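Local coordinates for amidase, hydantoinase/carbamoylase family (PDB 6C0D), which probably hydrolyses N-carbamoyl-L-amino acids as a zinc-dependent, homodimeric amidase of the peptidase M20 family, at residues F251-L262 / M305-W316; L54-D64 / T72-P80. One frame throughout, in Å; residues are numbered along the deposited sequence.

Interaction 1: residues F251-L262 / M305-W316; sequences FIAHIDDAFGRL and MENALVALVDEW
Phe251 and Trp316 both hold CG anti to the backbone N (chi1 -163° and -178°), which brings the two rings together between the helices. The edge of Phe251 points at the face of Trp316 in an offset edge-to-face pair. Phe251 CD1 lies 3.7 Å from Trp316 CE3, and the planes meet at 62°. The Phe251 side chain is a knob among Trp316, Leu309, Leu312 and Val313; at its end, CZ lies 3.7 Å from Val313 CG2. His254 completes the aromatic cluster. It meets the indole rim to rim, His254 CE1 to Trp316 CZ3 being 3.7 Å.

In return, Leu312 is a knob among Phe251, His254, Ile255 and Ala258. Its CD1 reaches 3.6 Å from the backbone O of His254. At the other end, Met305, bent at chi3, lays its CE over one face of Phe259, 3.8 Å from the ring centroid. CG2 of Ile255 sits on the opposite face of that ring. The indole NE1 bonds outside the pair, to Val322 O. No hydrogen bond joins the two segments, so these antiparallel helices are held to each other by apolar and aromatic packing.

Interaction 2: residues L54-D64 / T72-P80; sequences LAGRMTDAGLD and TVFGRSRKP. With EDO (1,2-ethanediol), chain L.
This is a helix-on-strand contact that turns into a beta bridge, at an edge of the catalytic domain's sheet. The end of helix 45-60 lies over strand 73-76, the short axes running nearly parallel at 6° and 8.5 Å apart. The chain then turns and pairs with the same strand from beside it.

Under the helix the contact is apolar. Val73 CG1 meets the CB of Ala55 and the sulfur of Met58, while Leu54 CD2 rests 3.9 Å from Val73 CB. Met58 is extended beyond CG (chi2 177°), which carries SD down to the strand, 3.5 Å from Gly75 N. Gly75 has no side chain to stand in the way of that sulfur or of Leu63 CD1. Leu109 of helix 102-117 also packs on Met58.

Gly62, with positive phi, ends the helix in a Schellman motif. Leu63 follows, its CD2 reaching Ser77 CA. Asp64 and Arg76 form an antiparallel hydrogen-bonded pair. Asp64 N to Arg76 O and Arg76 N to Asp64 O are both 2.8 Å.

Arg78, in the conformer described, reaches across this turn with an extended chain. There one face of its guanidinium lies over Asp64 CA, and NE makes a weak bond to Gly62 O (3.2 Å). NH2 donates a hydrogen bond to a water that itself donates to Leu63 O. A second water joins Arg76 NH1 to Ser77 O. Ser77 OG accepts from Lys79 N in an ST turn.

Strand 73-76 also pairs with strand 125-130, so the contact fits the alpha/beta catalytic domain of M20 peptidases, where helices pack on a central sheet: here a Schellman-capped helix leads into an antiparallel edge strand.

How the interactions relate
Interactions 1 and 2 lie on opposite sides of the chain's centre, their own centres about 51 Å apart and their nearest atoms about 30 Å apart. They do not touch, and interaction 2 closes along the chain before interaction 1 opens. Interaction 2 belongs to the zinc-binding part. The side chain of Leu54 is about 9 Å from that of the zinc ligand His89 and about 14 Å from the zinc ion. Interaction 1 lies away from the metal site, in the part consistent with the M20 dimerisation domain. There Ile252 packs on Val249 of the second subunit. The two contacts thus mark separate parts of the chain, one that binds zinc and one that meets the partner subunit.

Interaction 1: residues F251-L262 / M305-W316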
loop_
_atom_site.group_PDB
_atom_site.type_symbol
_atom_site.label_atom_id
_atom_site.label_comp_id
_atom_site.label_asym_id
_atom_site.label_seq_id
_atom_site.Cartn_x
_atom_site.Cartn_y
_atom_site.Cartn_z
ATOM N N PHE A 251 -11.348 -3.369 -10.817
ATOM C CA PHE A 251 -12.558 -2.782 -10.260
ATOM C C PHE A 251 -12.503 -1.262 -10.321
ATOM O O PHE A 251 -13.527 -0.616 -10.562
ATOM C CB PHE A 251 -12.758 -3.270 -8.826
ATOM C CG PHE A 251 -14.177 -3.060 -8.304
ATOM C CD1 PHE A 251 -15.104 -4.093 -8.345
ATOM C CD2 PHE A 251 -14.579 -1.822 -7.840
ATOM C CE1 PHE A 251 -16.420 -3.902 -7.881
ATOM C CE2 PHE A 251 -15.903 -1.624 -7.388
ATOM C CZ PHE A 251 -16.803 -2.661 -7.407
ATOM N N ILE A 252 -11.323 -0.670 -10.140
ATOM C CA ILE A 252 -11.242 0.789 -10.188
ATOM C C ILE A 252 -11.691 1.293 -11.550
ATOM O O ILE A 252 -12.373 2.322 -11.648
ATOM C CB ILE A 252 -9.822 1.268 -9.829
ATOM C CG1 ILE A 252 -9.563 1.051 -8.332
ATOM C CG2 ILE A 252 -9.643 2.779 -10.174
ATOM C CD1 ILE A 252 -8.084 1.354 -7.892
ATOM N N ALA A 253 -11.351 0.568 -12.623
ATOM C CA ALA A 253 -11.806 1.008 -13.942
ATOM C C ALA A 253 -13.325 0.965 -14.038
ATOM O O ALA A 253 -13.927 1.811 -14.705
ATOM C CB ALA A 253 -11.179 0.163 -15.057
ATOM N N HIS A 254 -13.966 -0.029 -13.404
ATOM C CA HIS A 254 -15.432 -0.031 -13.377
ATOM C C HIS A 254 -15.984 1.170 -12.621
ATOM O O HIS A 254 -17.008 1.742 -13.022
ATOM C CB HIS A 254 -15.959 -1.315 -12.743
ATOM C CG HIS A 254 -15.627 -2.544 -13.525
ATOM N ND1 HIS A 254 -15.579 -3.795 -12.955
ATOM C CD2 HIS A 254 -15.313 -2.714 -14.830
ATOM C CE1 HIS A 254 -15.244 -4.686 -13.873
ATOM N NE2 HIS A 254 -15.084 -4.058 -15.021
ATOM N N ILE A 255 -15.357 1.536 -11.500
ATOM C CA ILE A 255 -15.810 2.717 -10.759
ATOM C C ILE A 255 -15.724 3.955 -11.643
ATOM O O ILE A 255 -16.666 4.760 -11.722
ATOM C CB ILE A 255 -14.978 2.900 -9.473
ATOM C CG1 ILE A 255 -15.276 1.791 -8.456
ATOM C CG2 ILE A 255 -15.238 4.301 -8.831
ATOM C CD1 ILE A 255 -14.301 1.792 -7.262
ATOM N N ASP A 256 -14.571 4.143 -12.289
ATOM C CA ASP A 256 -14.371 5.336 -13.116
ATOM C C ASP A 256 -15.412 5.409 -14.222
ATOM O O ASP A 256 -15.910 6.492 -14.555
ATOM C CB ASP A 256 -12.966 5.323 -13.730
ATOM C CG ASP A 256 -11.860 5.514 -12.693
ATOM O OD1 ASP A 256 -12.157 6.012 -11.589
ATOM O OD2 ASP A 256 -10.677 5.184 -12.990
ATOM N N ASP A 257 -15.732 4.267 -14.821
ATOM C CA ASP A 257 -16.717 4.255 -15.892
ATOM C C ASP A 257 -18.101 4.613 -15.361
ATOM O O ASP A 257 -18.787 5.476 -15.922
ATOM C CB ASP A 257 -16.727 2.885 -16.572
ATOM C CG ASP A 257 -17.866 2.734 -17.564
ATOM O OD1 ASP A 257 -17.750 3.263 -18.686
ATOM O OD2 ASP A 257 -18.882 2.093 -17.213
ATOM N N ALA A 258 -18.520 3.977 -14.267
ATOM C CA ALA A 258 -19.861 4.243 -13.744
ATOM C C ALA A 258 -19.986 5.662 -13.195
ATOM O O ALA A 258 -21.011 6.326 -13.403
ATOM C CB ALA A 258 -20.205 3.212 -12.670
ATOM N N PHE A 259 -18.964 6.147 -12.484
ATOM C CA PHE A 259 -19.037 7.497 -11.943
ATOM C C PHE A 259 -18.921 8.540 -13.046
ATOM O O PHE A 259 -19.568 9.592 -12.974
ATOM C CB PHE A 259 -17.950 7.726 -10.895
ATOM C CG PHE A 259 -18.246 7.104 -9.553
ATOM C CD1 PHE A 259 -19.352 6.277 -9.369
ATOM C CD2 PHE A 259 -17.393 7.337 -8.478
ATOM C CE1 PHE A 259 -19.613 5.704 -8.126
ATOM C CE2 PHE A 259 -17.655 6.787 -7.226
ATOM C CZ PHE A 259 -18.758 5.956 -7.047
ATOM N N GLY A 260 -18.096 8.276 -14.068
ATOM C CA GLY A 260 -17.996 9.221 -15.178
ATOM C C GLY A 260 -19.322 9.420 -15.894
ATOM O O GLY A 260 -19.647 10.525 -16.328
ATOM N N ARG A 261 -20.113 8.353 -16.012
ATOM C CA ARG A 261 -21.436 8.475 -16.625
ATOM C C ARG A 261 -22.388 9.332 -15.793
ATOM O O ARG A 261 -23.288 9.966 -16.352
ATOM C CB ARG A 261 -22.050 7.094 -16.831
ATOM C CG ARG A 261 -21.331 6.265 -17.871
ATOM C CD ARG A 261 -21.803 4.817 -17.851
ATOM N NE ARG A 261 -20.872 3.968 -18.583
ATOM C CZ ARG A 261 -20.833 3.890 -19.909
ATOM N NH1 ARG A 261 -21.681 4.603 -20.639
ATOM N NH2 ARG A 261 -19.951 3.101 -20.507
ATOM N N LEU A 262 -22.228 9.351 -14.468
ATOM C CA LEU A 262 -23.131 10.110 -13.601
ATOM C C LEU A 262 -22.657 11.531 -13.332
ATOM O O LEU A 262 -23.480 12.392 -12.983
ATOM C CB LEU A 262 -23.300 9.392 -12.256
ATOM C CG LEU A 262 -23.959 8.011 -12.289
ATOM C CD1 LEU A 262 -23.774 7.310 -10.951
ATOM C CD2 LEU A 262 -25.447 8.157 -12.634
ATOM N N MET A 305 -24.561 7.642 -7.191
ATOM C CA MET A 305 -23.196 7.120 -7.200
ATOM C C MET A 305 -23.045 5.991 -6.193
ATOM O O MET A 305 -22.449 4.949 -6.494
ATOM C CB MET A 305 -22.208 8.254 -6.912
ATOM C CG MET A 305 -22.087 9.246 -8.074
ATOM S SD MET A 305 -21.194 10.750 -7.623
ATOM C CE MET A 305 -19.506 10.109 -7.646
ATOM N N GLU A 306 -23.598 6.172 -4.990
ATOM C CA GLU A 306 -23.578 5.102 -3.999
ATOM C C GLU A 306 -24.308 3.866 -4.514
ATOM O O GLU A 306 -23.815 2.732 -4.388
ATOM C CB GLU A 306 -24.203 5.608 -2.696
ATOM C CG GLU A 306 -24.238 4.593 -1.577
ATOM C CD GLU A 306 -24.631 5.237 -0.260
ATOM O OE1 GLU A 306 -23.752 5.822 0.407
ATOM O OE2 GLU A 306 -25.827 5.184 0.090
ATOM N N ASN A 307 -25.492 4.063 -5.101
ATOM C CA ASN A 307 -26.237 2.925 -5.635
ATOM C C ASN A 307 -25.471 2.232 -6.757
ATOM O O ASN A 307 -25.526 0.999 -6.885
ATOM C CB ASN A 307 -27.609 3.379 -6.128
ATOM C CG ASN A 307 -28.472 3.923 -4.999
ATOM O OD1 ASN A 307 -28.298 3.536 -3.843
ATOM N ND2 ASN A 307 -29.394 4.826 -5.326
ATOM N N ALA A 308 -24.787 3.009 -7.603
ATOM C CA ALA A 308 -23.999 2.433 -8.691
ATOM C C ALA A 308 -22.838 1.608 -8.148
ATOM O O ALA A 308 -22.512 0.534 -8.683
ATOM C CB ALA A 308 -23.471 3.548 -9.607
ATOM N N LEU A 309 -22.214 2.087 -7.075
ATOM C CA LEU A 309 -21.114 1.336 -6.470
ATOM C C LEU A 309 -21.608 0.026 -5.874
ATOM O O LEU A 309 -20.992 -1.025 -6.072
ATOM C CB LEU A 309 -20.429 2.198 -5.406
ATOM C CG LEU A 309 -19.262 1.593 -4.622
ATOM C CD1 LEU A 309 -18.055 1.281 -5.537
ATOM C CD2 LEU A 309 -18.851 2.566 -3.541
ATOM N N VAL A 310 -22.733 0.070 -5.152
ATOM C CA VAL A 310 -23.334 -1.159 -4.640
ATOM C C VAL A 310 -23.631 -2.120 -5.786
ATOM O O VAL A 310 -23.370 -3.324 -5.692
ATOM C CB VAL A 310 -24.603 -0.837 -3.826
ATOM C CG1 VAL A 310 -25.338 -2.132 -3.462
ATOM C CG2 VAL A 310 -24.225 -0.072 -2.574
ATOM N N ALA A 311 -24.165 -1.597 -6.893
ATOM C CA ALA A 311 -24.504 -2.461 -8.017
ATOM C C ALA A 311 -23.251 -3.041 -8.664
ATOM O O ALA A 311 -23.255 -4.200 -9.092
ATOM C CB ALA A 311 -25.344 -1.687 -9.031
ATOM N N LEU A 312 -22.168 -2.257 -8.735
ATOM C CA LEU A 312 -20.912 -2.777 -9.274
ATOM C C LEU A 312 -20.386 -3.947 -8.448
ATOM O O LEU A 312 -19.849 -4.917 -8.998
ATOM C CB LEU A 312 -19.855 -1.676 -9.317
ATOM C CG LEU A 312 -19.924 -0.633 -10.426
ATOM C CD1 LEU A 312 -18.773 0.382 -10.228
ATOM C CD2 LEU A 312 -19.845 -1.307 -11.804
ATOM N N VAL A 313 -20.472 -3.842 -7.124
ATOM C CA VAL A 313 -20.014 -4.928 -6.266
ATOM C C VAL A 313 -20.857 -6.183 -6.514
ATOM O O VAL A 313 -20.325 -7.288 -6.653
ATOM C CB VAL A 313 -20.053 -4.483 -4.788
ATOM C CG1 VAL A 313 -19.787 -5.682 -3.849
ATOM C CG2 VAL A 313 -19.016 -3.359 -4.544
ATOM N N ASP A 314 -22.181 -6.024 -6.597
ATOM C CA ASP A 314 -23.052 -7.168 -6.867
ATOM C C ASP A 314 -22.763 -7.771 -8.236
ATOM O O ASP A 314 -22.748 -8.999 -8.390
ATOM C CB ASP A 314 -24.525 -6.761 -6.776
ATOM C CG ASP A 314 -24.965 -6.439 -5.360
ATOM O OD1 ASP A 314 -24.252 -6.814 -4.411
ATOM O OD2 ASP A 314 -26.034 -5.811 -5.195
ATOM N N GLU A 315 -22.536 -6.929 -9.250
ATOM C CA GLU A 315 -22.184 -7.452 -10.571
ATOM C C GLU A 315 -20.853 -8.186 -10.535
ATOM O O GLU A 315 -20.717 -9.286 -11.087
ATOM C CB GLU A 315 -22.119 -6.325 -11.595
ATOM C CG GLU A 315 -23.451 -5.667 -11.888
ATOM C CD GLU A 315 -23.273 -4.320 -12.571
ATOM O OE1 GLU A 315 -22.162 -4.064 -13.095
ATOM O OE2 GLU A 315 -24.233 -3.516 -12.572
ATOM N N TRP A 316 -19.847 -7.579 -9.901
ATOM C CA TRP A 316 -18.552 -8.235 -9.761
ATOM C C TRP A 316 -18.713 -9.615 -9.130
ATOM O O TRP A 316 -18.190 -10.616 -9.638
ATOM C CB TRP A 316 -17.598 -7.357 -8.931
ATOM C CG TRP A 316 -16.249 -7.981 -8.817
ATOM C CD1 TRP A 316 -15.846 -8.941 -7.915
ATOM C CD2 TRP A 316 -15.133 -7.748 -9.680
ATOM N NE1 TRP A 316 -14.527 -9.305 -8.166
ATOM C CE2 TRP A 316 -14.077 -8.589 -9.245
ATOM C CE3 TRP A 316 -14.916 -6.897 -10.771
ATOM C CZ2 TRP A 316 -12.834 -8.604 -9.870
ATOM C CZ3 TRP A 316 -13.678 -6.923 -11.398
ATOM C CH2 TRP A 316 -12.655 -7.771 -10.945
#

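Interaction 2: residues L54-D64 / T72-P80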
loop_
_atom_site.group_PDB
_atom_site.type_symbol
_atom_site.label_atom_id
_atom_site.label_comp_id
_atom_site.label_asym_id
_atom_site.label_seq_id
_atom_site.Cartn_x
_atom_site.Cartn_y
_atom_site.Cartn_z
ATOM N N LEU A 54 -7.595 37.678 20.710
ATOM C CA LEU A 54 -8.757 37.928 19.864
ATOM C C LEU A 54 -9.912 38.520 20.663
ATOM O O LEU A 54 -10.589 39.449 20.203
ATOM C CB LEU A 54 -9.190 36.633 19.188
ATOM C CG LEU A 54 -10.408 36.769 18.293
ATOM C CD1 LEU A 54 -10.085 37.701 17.115
ATOM C CD2 LEU A 54 -10.848 35.393 17.816
ATOM N N ALA A 55 -10.165 37.989 21.858
ATOM C CA ALA A 55 -11.251 38.529 22.665
ATOM C C ALA A 55 -10.973 39.980 23.029
ATOM O O ALA A 55 -11.891 40.808 23.063
ATOM C CB ALA A 55 -11.447 37.672 23.918
ATOM N N GLY A 56 -9.704 40.312 23.281
ATOM C CA GLY A 56 -9.354 41.698 23.550
ATOM C C GLY A 56 -9.611 42.604 22.361
ATOM O O GLY A 56 -10.086 43.733 22.522
ATOM N N ARG A 57 -9.297 42.126 21.153
ATOM C CA ARG A 57 -9.562 42.913 19.949
ATOM C C ARG A 57 -11.058 43.116 19.744
ATOM O O ARG A 57 -11.492 44.190 19.305
ATOM C CB ARG A 57 -8.956 42.241 18.708
ATOM C CG ARG A 57 -7.430 42.214 18.688
ATOM C CD ARG A 57 -6.861 43.646 18.740
ATOM N NE ARG A 57 -6.839 44.292 17.425
ATOM C CZ ARG A 57 -7.043 45.591 17.228
ATOM N NH1 ARG A 57 -7.321 46.392 18.256
ATOM N NH2 ARG A 57 -6.980 46.091 16.003
ATOM N N MET A 58 -11.858 42.077 20.011
ATOM C CA MET A 58 -13.307 42.229 19.938
ATOM C C MET A 58 -13.795 43.254 20.946
ATOM O O MET A 58 -14.686 44.060 20.648
ATOM C CB MET A 58 -13.990 40.886 20.184
ATOM C CG MET A 58 -13.717 39.847 19.094
ATOM S SD MET A 58 -14.509 38.282 19.549
ATOM C CE MET A 58 -14.185 37.256 18.126
ATOM N N THR A 59 -13.239 43.218 22.159
ATOM C CA THR A 59 -13.608 44.201 23.163
ATOM C C THR A 59 -13.233 45.602 22.705
ATOM O O THR A 59 -14.042 46.530 22.804
ATOM C CB THR A 59 -12.946 43.860 24.495
ATOM O OG1 THR A 59 -13.442 42.593 24.944
ATOM C CG2 THR A 59 -13.253 44.935 25.532
ATOM N N ASP A 60 -12.011 45.763 22.172
ATOM C CA ASP A 60 -11.590 47.052 21.624
ATOM C C ASP A 60 -12.574 47.556 20.583
ATOM O O ASP A 60 -12.802 48.763 20.461
ATOM C CB ASP A 60 -10.204 46.949 20.974
ATOM C CG ASP A 60 -9.091 46.652 21.967
ATOM O OD1 ASP A 60 -9.267 46.910 23.173
ATOM O OD2 ASP A 60 -8.033 46.165 21.511
ATOM N N ALA A 61 -13.145 46.646 19.804
ATOM C CA ALA A 61 -14.098 47.019 18.769
ATOM C C ALA A 61 -15.471 47.369 19.328
ATOM O O ALA A 61 -16.344 47.775 18.555
ATOM C CB ALA A 61 -14.257 45.882 17.750
ATOM N N GLY A 62 -15.690 47.201 20.631
ATOM C CA GLY A 62 -16.982 47.475 21.232
ATOM C C GLY A 62 -17.923 46.295 21.355
ATOM O O GLY A 62 -19.099 46.500 21.687
ATOM N N LEU A 63 -17.459 45.074 21.101
ATOM C CA LEU A 63 -18.311 43.907 21.274
ATOM C C LEU A 63 -18.219 43.374 22.706
ATOM O O LEU A 63 -17.249 43.621 23.426
ATOM C CB LEU A 63 -17.913 42.809 20.288
ATOM C CG LEU A 63 -17.847 43.249 18.817
ATOM C CD1 LEU A 63 -17.214 42.154 17.951
ATOM C CD2 LEU A 63 -19.252 43.566 18.319
ATOM N N ASP A 64 -19.269 42.658 23.115
ATOM C CA ASP A 64 -19.300 41.919 24.379
ATOM C C ASP A 64 -18.656 40.563 24.109
ATOM O O ASP A 64 -19.295 39.666 23.556
ATOM C CB ASP A 64 -20.743 41.790 24.859
ATOM C CG ASP A 64 -20.901 40.870 26.051
ATOM O OD1 ASP A 64 -19.933 40.666 26.804
ATOM O OD2 ASP A 64 -22.022 40.352 26.234
ATOM N N THR A 72 -14.840 28.552 22.279
ATOM C CA THR A 72 -15.201 29.475 21.213
ATOM C C THR A 72 -14.954 30.906 21.678
ATOM O O THR A 72 -15.199 31.243 22.840
ATOM C CB THR A 72 -16.669 29.272 20.824
ATOM O OG1 THR A 72 -16.797 28.055 20.076
ATOM C CG2 THR A 72 -17.218 30.453 20.006
ATOM N N VAL A 73 -14.430 31.746 20.791
ATOM C CA VAL A 73 -14.361 33.177 21.067
ATOM C C VAL A 73 -15.565 33.797 20.389
ATOM O O VAL A 73 -15.737 33.652 19.169
ATOM C CB VAL A 73 -13.055 33.820 20.568
ATOM C CG1 VAL A 73 -12.893 35.203 21.218
ATOM C CG2 VAL A 73 -11.862 32.945 20.899
ATOM N N PHE A 74 -16.411 34.466 21.168
ATOM C CA PHE A 74 -17.617 35.069 20.620
ATOM C C PHE A 74 -17.710 36.514 21.082
ATOM O O PHE A 74 -17.684 36.787 22.288
ATOM C CB PHE A 74 -18.870 34.286 21.030
ATOM C CG PHE A 74 -20.059 34.581 20.155
ATOM C CD1 PHE A 74 -20.244 33.895 18.960
ATOM C CD2 PHE A 74 -20.964 35.580 20.502
ATOM C CE1 PHE A 74 -21.329 34.187 18.132
ATOM C CE2 PHE A 74 -22.057 35.875 19.675
ATOM C CZ PHE A 74 -22.232 35.180 18.492
ATOM N N GLY A 75 -17.819 37.427 20.122
ATOM C CA GLY A 75 -18.011 38.832 20.401
ATOM C C GLY A 75 -19.409 39.225 19.977
ATOM O O GLY A 75 -19.705 39.299 18.776
ATOM N N ARG A 76 -20.285 39.439 20.955
ATOM C CA ARG A 76 -21.689 39.735 20.692
ATOM C C ARG A 76 -21.867 41.245 20.586
ATOM O O ARG A 76 -21.366 41.996 21.427
ATOM C CB ARG A 76 -22.560 39.174 21.815
ATOM C CG ARG A 76 -24.083 39.204 21.588
ATOM C CD ARG A 76 -24.757 38.594 22.821
ATOM N NE ARG A 76 -26.211 38.430 22.705
ATOM C CZ ARG A 76 -27.098 39.321 23.145
ATOM N NH1 ARG A 76 -26.677 40.457 23.692
ATOM N NH2 ARG A 76 -28.405 39.083 23.040
ATOM N N SER A 77 -22.560 41.686 19.545
ATOM C CA SER A 77 -22.906 43.096 19.442
ATOM C C SER A 77 -23.692 43.564 20.672
ATOM O O SER A 77 -24.451 42.806 21.290
ATOM C CB SER A 77 -23.729 43.327 18.170
ATOM O OG SER A 77 -24.066 44.695 18.000
ATOM N N ARG A 78 -23.501 44.833 21.043
ATOM C CA ARG A 78 -24.326 45.432 22.087
ATOM C C ARG A 78 -25.549 46.153 21.531
ATOM O O ARG A 78 -26.367 46.657 22.312
ATOM C CB ARG A 78 -23.488 46.393 22.941
ATOM C CG ARG A 78 -22.190 45.779 23.449
ATOM C CD ARG A 78 -21.420 46.760 24.329
ATOM N NE ARG A 78 -20.118 46.246 24.745
ATOM C CZ ARG A 78 -19.904 45.571 25.870
ATOM N NH1 ARG A 78 -20.913 45.322 26.695
ATOM N NH2 ARG A 78 -18.678 45.150 26.170
ATOM N N LYS A 79 -25.710 46.184 20.226
ATOM C CA LYS A 79 -26.798 46.883 19.563
ATOM C C LYS A 79 -28.064 46.026 19.539
ATOM O O LYS A 79 -27.984 44.798 19.509
ATOM C CB LYS A 79 -26.380 47.232 18.137
ATOM C CG LYS A 79 -25.281 48.304 18.115
ATOM C CD LYS A 79 -24.435 48.245 16.864
ATOM C CE LYS A 79 -23.240 49.233 17.003
ATOM N NZ LYS A 79 -22.335 49.101 15.804
ATOM N N PRO A 80 -29.236 46.651 19.553
ATOM C CA PRO A 80 -30.500 45.903 19.575
ATOM C C PRO A 80 -30.851 45.399 18.179
ATOM O O PRO A 80 -30.175 45.697 17.205
ATOM C CB PRO A 80 -31.504 46.948 20.057
ATOM C CG PRO A 80 -30.959 48.240 19.550
ATOM C CD PRO A 80 -29.459 48.113 19.623
HETATM C C1 EDO L . -9.481 50.046 15.863
HETATM O O1 EDO L . -8.318 49.281 16.232
HETATM C C2 EDO L . -10.689 49.740 16.758
HETATM O O2 EDO L . -10.380 48.725 17.726
HETATM O O HOH W 1 -16.882 46.399 24.521
HETATM O O HOH W 2 -24.089 41.729 23.883
#